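Local coordinates for Serine/threonine-protein kinase pknE (Mycobacterium tuberculosis, PDB 2H34), which catalyses ATP-dependent phosphorylation of serine and threonine residues in proteins, as the cytoplasmic catalytic domain of a mycobacterial membrane kinase, at residues R158-P162 with E163-V167; N117-L121 with A122-R126. All blocks are in the same frame, centred on the assembly; numbering follows the deposited sequence.

Contact 1 of 2, residues R158-P162 with E163-V167; sequences RDVKP and ENILV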
ATOM      1  N   ARG A 158      -5.718  -2.368  -6.406  1.00 81.58           N
ATOM      2  CA  ARG A 158      -5.739  -1.376  -7.481  1.00 82.00           C
ATOM      3  C   ARG A 158      -4.661  -0.294  -7.359  1.00 81.83           C
ATOM      4  O   ARG A 158      -4.498   0.500  -8.287  1.00 82.03           O
ATOM      5  CB  ARG A 158      -7.118  -0.724  -7.581  1.00 82.18           C
ATOM      6  CG  ARG A 158      -8.049  -1.417  -8.553  1.00 83.62           C
ATOM      7  CD  ARG A 158      -9.402  -0.724  -8.586  1.00 86.62           C
ATOM      8  NE  ARG A 158     -10.470  -1.641  -8.986  1.00 88.07           N
ATOM      9  CZ  ARG A 158     -11.662  -1.708  -8.403  1.00 88.60           C
ATOM     10  NH1 ARG A 158     -11.955  -0.909  -7.377  1.00 89.66           N
ATOM     11  NH2 ARG A 158     -12.559  -2.585  -8.834  1.00 88.46           N
ATOM     12  N   ASP A 159      -3.944  -0.251  -6.229  1.00 81.62           N
ATOM     13  CA  ASP A 159      -2.958   0.807  -5.973  1.00 81.41           C
ATOM     14  C   ASP A 159      -2.261   0.720  -4.623  1.00 81.51           C
ATOM     15  O   ASP A 159      -2.502  -0.191  -3.827  1.00 81.99           O
ATOM     16  CB  ASP A 159      -3.640   2.163  -6.024  1.00 81.45           C
ATOM     17  CG  ASP A 159      -4.738   2.276  -5.012  1.00 81.26           C
ATOM     18  OD1 ASP A 159      -4.592   1.672  -3.924  1.00 79.27           O
ATOM     19  OD2 ASP A 159      -5.753   2.945  -5.321  1.00 82.41           O
ATOM     20  N   VAL A 160      -1.406   1.708  -4.372  1.00 81.02           N
ATOM     21  CA  VAL A 160      -0.649   1.815  -3.135  1.00 80.49           C
ATOM     22  C   VAL A 160      -0.556   3.294  -2.795  1.00 80.36           C
ATOM     23  O   VAL A 160      -0.349   4.129  -3.690  1.00 80.82           O
ATOM     24  CB  VAL A 160       0.802   1.299  -3.286  1.00 80.42           C
ATOM     25  CG1 VAL A 160       1.277   0.662  -1.994  1.00 80.38           C
ATOM     26  CG2 VAL A 160       0.926   0.307  -4.414  1.00 80.47           C
ATOM     27  N   LYS A 161      -0.725   3.615  -1.513  1.00 79.28           N
ATOM     28  CA  LYS A 161      -0.456   4.949  -1.004  1.00 78.13           C
ATOM     29  C   LYS A 161       0.632   4.763   0.040  1.00 77.08           C
ATOM     30  O   LYS A 161       0.654   3.733   0.711  1.00 76.79           O
ATOM     31  CB  LYS A 161      -1.705   5.517  -0.325  1.00 78.62           C
ATOM     32  CG  LYS A 161      -2.889   5.783  -1.238  1.00 80.03           C
ATOM     33  CD  LYS A 161      -4.244   5.444  -0.567  1.00 81.78           C
ATOM     34  CE  LYS A 161      -4.902   6.639   0.124  1.00 82.15           C
ATOM     35  NZ  LYS A 161      -4.583   6.719   1.572  1.00 82.09           N
ATOM     36  N   PRO A 162       1.534   5.752   0.195  1.00 76.04           N
ATOM     37  CA  PRO A 162       2.511   5.736   1.295  1.00 75.49           C
ATOM     38  C   PRO A 162       1.843   5.583   2.658  1.00 75.31           C
ATOM     39  O   PRO A 162       2.414   5.001   3.583  1.00 75.40           O
ATOM     40  CB  PRO A 162       3.166   7.106   1.188  1.00 75.26           C
ATOM     41  CG  PRO A 162       3.036   7.457  -0.253  1.00 75.02           C
ATOM     42  CD  PRO A 162       1.710   6.926  -0.673  1.00 75.44           C
ATOM     43  N   GLU A 163       0.623   6.096   2.756  1.00 75.07           N
ATOM     44  CA  GLU A 163      -0.202   5.990   3.941  1.00 74.75           C
ATOM     45  C   GLU A 163      -0.664   4.535   4.158  1.00 74.06           C
ATOM     46  O   GLU A 163      -1.298   4.227   5.160  1.00 74.30           O
ATOM     47  CB  GLU A 163      -1.395   6.942   3.812  1.00 75.06           C
ATOM     48  CG  GLU A 163      -1.023   8.414   3.392  1.00 78.09           C
ATOM     49  CD  GLU A 163      -0.869   8.656   1.847  1.00 81.23           C
ATOM     50  OE1 GLU A 163      -1.802   8.308   1.076  1.00 82.66           O
ATOM     51  OE2 GLU A 163       0.166   9.232   1.399  1.00 79.62           O
ATOM     52  N   ASN A 164      -0.329   3.643   3.227  1.00 72.89           N
ATOM     53  CA  ASN A 164      -0.642   2.216   3.357  1.00 71.96           C
ATOM     54  C   ASN A 164       0.615   1.418   3.624  1.00 71.13           C
ATOM     55  O   ASN A 164       0.617   0.178   3.542  1.00 70.98           O
ATOM     56  CB  ASN A 164      -1.254   1.673   2.063  1.00 72.30           C
ATOM     57  CG  ASN A 164      -2.590   2.289   1.734  1.00 73.51           C
ATOM     58  OD1 ASN A 164      -2.839   2.669   0.579  1.00 74.83           O
ATOM     59  ND2 ASN A 164      -3.469   2.391   2.736  1.00 74.01           N
ATOM     60  N   ILE A 165       1.695   2.143   3.898  1.00 69.89           N
ATOM     61  CA  ILE A 165       3.009   1.556   4.088  1.00 68.42           C
ATOM     62  C   ILE A 165       3.479   1.896   5.504  1.00 68.26           C
ATOM     63  O   ILE A 165       3.592   3.066   5.875  1.00 68.21           O
ATOM     64  CB  ILE A 165       4.003   2.063   3.019  1.00 67.92           C
ATOM     65  CG1 ILE A 165       3.543   1.634   1.632  1.00 67.49           C
ATOM     66  CG2 ILE A 165       5.397   1.534   3.277  1.00 68.04           C
ATOM     67  CD1 ILE A 165       4.290   2.298   0.485  1.00 67.72           C
ATOM     68  N   LEU A 166       3.737   0.854   6.285  1.00 68.00           N
ATOM     69  CA  LEU A 166       4.051   0.982   7.692  1.00 67.87           C
ATOM     70  C   LEU A 166       5.454   0.480   7.939  1.00 68.10           C
ATOM     71  O   LEU A 166       5.744  -0.694   7.714  1.00 68.51           O
ATOM     72  CB  LEU A 166       3.055   0.167   8.517  1.00 67.80           C
ATOM     73  CG  LEU A 166       3.069   0.309  10.047  1.00 67.57           C
ATOM     74  CD1 LEU A 166       2.679   1.721  10.488  1.00 64.57           C
ATOM     75  CD2 LEU A 166       2.154  -0.736  10.684  1.00 66.24           C
ATOM     76  N   VAL A 167       6.324   1.364   8.409  1.00 68.15           N
ATOM     77  CA  VAL A 167       7.731   1.025   8.563  1.00 68.22           C
ATOM     78  C   VAL A 167       8.039   0.744  10.038  1.00 68.70           C
ATOM     79  O   VAL A 167       7.843   1.598  10.896  1.00 68.78           O
ATOM     80  CB  VAL A 167       8.623   2.125   7.958  1.00 67.72           C
ATOM     81  CG1 VAL A 167      10.077   1.807   8.111  1.00 67.19           C
ATOM     82  CG2 VAL A 167       8.313   2.257   6.503  1.00 68.30           C
TER
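V160 touches I165 with apolar methyls, CG1 of V160 lying 4.2 Å from CD1 of I165. It directly follows D159, the predicted proton acceptor, whose OD2 forms a salt bridge with R206. V160 is buried and also packs on I143 and L147 of helix 133-152. K161 is gripped at both its backbone and its side chain. Its N donates to OD1 of N164 at 3.1 Å, on a bent line (136° at the hydrogen) and tilted 22° from the amide's carbonyl plane. Its O accepts from N of N164 at 2.7 Å. CG of N164 stands beside its own backbone N (chi1 -65°), which swings the amide to the K161 side, where OD1 meets K161 N. The lysine chain bends at three successive torsions and crosses the E163 side chain at about a right angle. NZ of K161 makes a salt bridge of 3.2 Å to OE1 of E163, meeting the anti lone pair. P162 runs alongside E163, with CD 3.5 Å from OE2 of E163. O of P162 accepts from N of I165 at 3.0 Å. This bond and the one from N164 N to K161 O make two successive 3-10 turns, which lead into strand 165-167. The sequence RDVKPEN marks the catalytic loop of a protein kinase. The N164 amide has both ends engaged: OD1 takes the K161 N-H, and ND2 gives a weak bond to F178 O. Together the two bonds would limit rotation of the amide and bridge the loop to F178.

Contact 2 of 2, residues N117-L121 with A122-R126; sequences NGVDL and AAMLR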
ATOM      1  N   ASN A 117       3.749  -1.948  15.085  1.00 71.09           N
ATOM      2  CA  ASN A 117       4.257  -0.632  15.424  1.00 71.10           C
ATOM      3  C   ASN A 117       4.986  -0.012  14.249  1.00 70.90           C
ATOM      4  O   ASN A 117       5.428  -0.710  13.343  1.00 71.41           O
ATOM      5  CB  ASN A 117       5.246  -0.761  16.567  1.00 71.44           C
ATOM      6  CG  ASN A 117       4.579  -0.760  17.928  1.00 73.31           C
ATOM      7  OD1 ASN A 117       3.630  -1.509  18.190  1.00 73.23           O
ATOM      8  ND2 ASN A 117       5.092   0.090  18.818  1.00 76.04           N
ATOM      9  N   GLY A 118       5.148   1.301  14.275  1.00 70.55           N
ATOM     10  CA  GLY A 118       5.904   1.983  13.235  1.00 69.77           C
ATOM     11  C   GLY A 118       5.192   3.212  12.721  1.00 69.45           C
ATOM     12  O   GLY A 118       4.176   3.621  13.278  1.00 69.51           O
ATOM     13  N   VAL A 119       5.732   3.800  11.660  1.00 69.07           N
ATOM     14  CA  VAL A 119       5.193   5.031  11.095  1.00 68.63           C
ATOM     15  C   VAL A 119       4.880   4.844   9.611  1.00 68.74           C
ATOM     16  O   VAL A 119       5.499   4.003   8.957  1.00 69.10           O
ATOM     17  CB  VAL A 119       6.162   6.235  11.297  1.00 68.38           C
ATOM     18  CG1 VAL A 119       6.189   6.650  12.744  1.00 68.59           C
ATOM     19  CG2 VAL A 119       7.566   5.906  10.826  1.00 67.73           C
ATOM     20  N   ASP A 120       3.907   5.611   9.108  1.00 68.69           N
ATOM     21  CA  ASP A 120       3.618   5.737   7.676  1.00 68.57           C
ATOM     22  C   ASP A 120       4.841   6.185   6.942  1.00 68.64           C
ATOM     23  O   ASP A 120       5.618   6.997   7.444  1.00 68.43           O
ATOM     24  CB  ASP A 120       2.609   6.854   7.393  1.00 68.70           C
ATOM     25  CG  ASP A 120       1.292   6.650   8.063  1.00 69.11           C
ATOM     26  OD1 ASP A 120       1.176   5.785   8.955  1.00 71.43           O
ATOM     27  OD2 ASP A 120       0.359   7.380   7.691  1.00 69.07           O
ATOM     28  N   LEU A 121       4.971   5.707   5.714  1.00 69.05           N
ATOM     29  CA  LEU A 121       5.905   6.297   4.790  1.00 69.29           C
ATOM     30  C   LEU A 121       5.527   7.784   4.605  1.00 69.88           C
ATOM     31  O   LEU A 121       6.393   8.667   4.621  1.00 69.80           O
ATOM     32  CB  LEU A 121       5.884   5.514   3.483  1.00 68.95           C
ATOM     33  CG  LEU A 121       6.910   5.854   2.401  1.00 69.06           C
ATOM     34  CD1 LEU A 121       8.325   5.850   2.935  1.00 67.29           C
ATOM     35  CD2 LEU A 121       6.780   4.876   1.245  1.00 68.98           C
ATOM     36  N   ALA A 122       4.226   8.053   4.482  1.00 70.50           N
ATOM     37  CA  ALA A 122       3.696   9.415   4.511  1.00 71.10           C
ATOM     38  C   ALA A 122       4.211  10.216   5.715  1.00 71.78           C
ATOM     39  O   ALA A 122       4.644  11.350   5.551  1.00 72.41           O
ATOM     40  CB  ALA A 122       2.189   9.386   4.499  1.00 70.61           C
ATOM     41  N   ALA A 123       4.184   9.624   6.907  1.00 72.25           N
ATOM     42  CA  ALA A 123       4.709  10.288   8.104  1.00 73.10           C
ATOM     43  C   ALA A 123       6.221  10.482   8.059  1.00 73.66           C
ATOM     44  O   ALA A 123       6.703  11.568   8.358  1.00 73.87           O
ATOM     45  CB  ALA A 123       4.298   9.538   9.386  1.00 72.92           C
HETATM   46  N   MSE A 124       6.964   9.432   7.699  1.00 74.46           N
HETATM   47  CA  MSE A 124       8.409   9.545   7.466  1.00 75.50           C
HETATM   48  C   MSE A 124       8.752  10.723   6.559  1.00 75.34           C
HETATM   49  O   MSE A 124       9.495  11.614   6.950  1.00 75.43           O
HETATM   50  CB  MSE A 124       8.975   8.292   6.805  1.00 75.90           C
HETATM   51  CG  MSE A 124       8.882   7.037   7.596  1.00 79.96           C
HETATM   52 SE   MSE A 124      10.381   5.777   7.283  1.00 90.67          SE
HETATM   53  CE  MSE A 124      10.293   5.518   5.384  1.00 86.03           C
ATOM     54  N   LEU A 125       8.217  10.712   5.342  1.00 75.16           N
ATOM     55  CA  LEU A 125       8.629  11.666   4.327  1.00 75.42           C
ATOM     56  C   LEU A 125       8.484  13.093   4.820  1.00 75.59           C
ATOM     57  O   LEU A 125       9.425  13.885   4.694  1.00 75.43           O
ATOM     58  CB  LEU A 125       7.872  11.445   3.013  1.00 75.54           C
ATOM     59  CG  LEU A 125       8.264  10.138   2.306  1.00 76.00           C
ATOM     60  CD1 LEU A 125       7.167   9.606   1.385  1.00 75.15           C
ATOM     61  CD2 LEU A 125       9.598  10.264   1.563  1.00 76.35           C
ATOM     62  N   ARG A 126       7.319  13.396   5.404  1.00 75.83           N
ATOM     63  CA  ARG A 126       7.048  14.702   6.015  1.00 75.89           C
ATOM     64  C   ARG A 126       8.127  15.064   7.017  1.00 76.40           C
ATOM     65  O   ARG A 126       8.611  16.193   7.028  1.00 76.85           O
ATOM     66  CB  ARG A 126       5.694  14.721   6.733  1.00 75.47           C
ATOM     67  CG  ARG A 126       4.490  14.731   5.822  1.00 74.98           C
ATOM     68  CD  ARG A 126       3.226  15.213   6.518  1.00 73.51           C
ATOM     69  NE  ARG A 126       3.021  14.619   7.836  1.00 73.40           N
ATOM     70  CZ  ARG A 126       2.309  13.524   8.101  1.00 73.18           C
ATOM     71  NH1 ARG A 126       1.695  12.840   7.143  1.00 71.84           N
ATOM     72  NH2 ARG A 126       2.219  13.107   9.359  1.00 74.45           N
TER
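The first turn of helix 121-128, the D helix of the kinase C-lobe, starts where D120 and L121 meet A123, M124 and L125. O of D120 accepts from N of M124 at 2.8 Å. One residue on, O of L121 accepts from N of L125, also at 2.8 Å. These are the i to i+4 backbone bonds that start the helix. D120 occupies the N-cap position, but its carboxylate makes no capping bond. Its CB instead lies 3.7 Å from CB of A123 and 3.9 Å from CB of A122. The segment 117-121 leads out of the hinge region between the two kinase lobes, and its short strand 119-120 passes straight into the helix. V119 packs on the start of the helix. Its CG2 sits 3.7 Å from CG of M124, a selenomethionine, and the two side chains cross at about a right angle. The M124 chain starts with CG beside its backbone N (chi1 -63°), which places that carbon against V119, and then bends twice. Beyond V119 it also meets L131 and I139. CG of L121 stands trans to its own N (chi1 -173°) and comes within 3.9 Å of CD1 of L125. The buried L121 side chain continues onto V224 and C228 of helix 217-230.

Contact 2 comes first along the chain and contact 1 follows, after helix 133-152. Their centres are about 10 Å apart, and they touch directly. Strands 119-120 and 165-167 are antiparallel neighbours in a three-stranded sheet with 173-175. Two probable backbone hydrogen bonds join them, from V167 N to V119 O at 2.8 Å and from L121 N to I165 O at 3.0 Å. CB of A122 also packs on CG of E163. The end of the catalytic loop is thus tied to the start of helix 121-128 just after the hinge. Both contacts pack on helices 133-152 and 217-230, within one kinase domain.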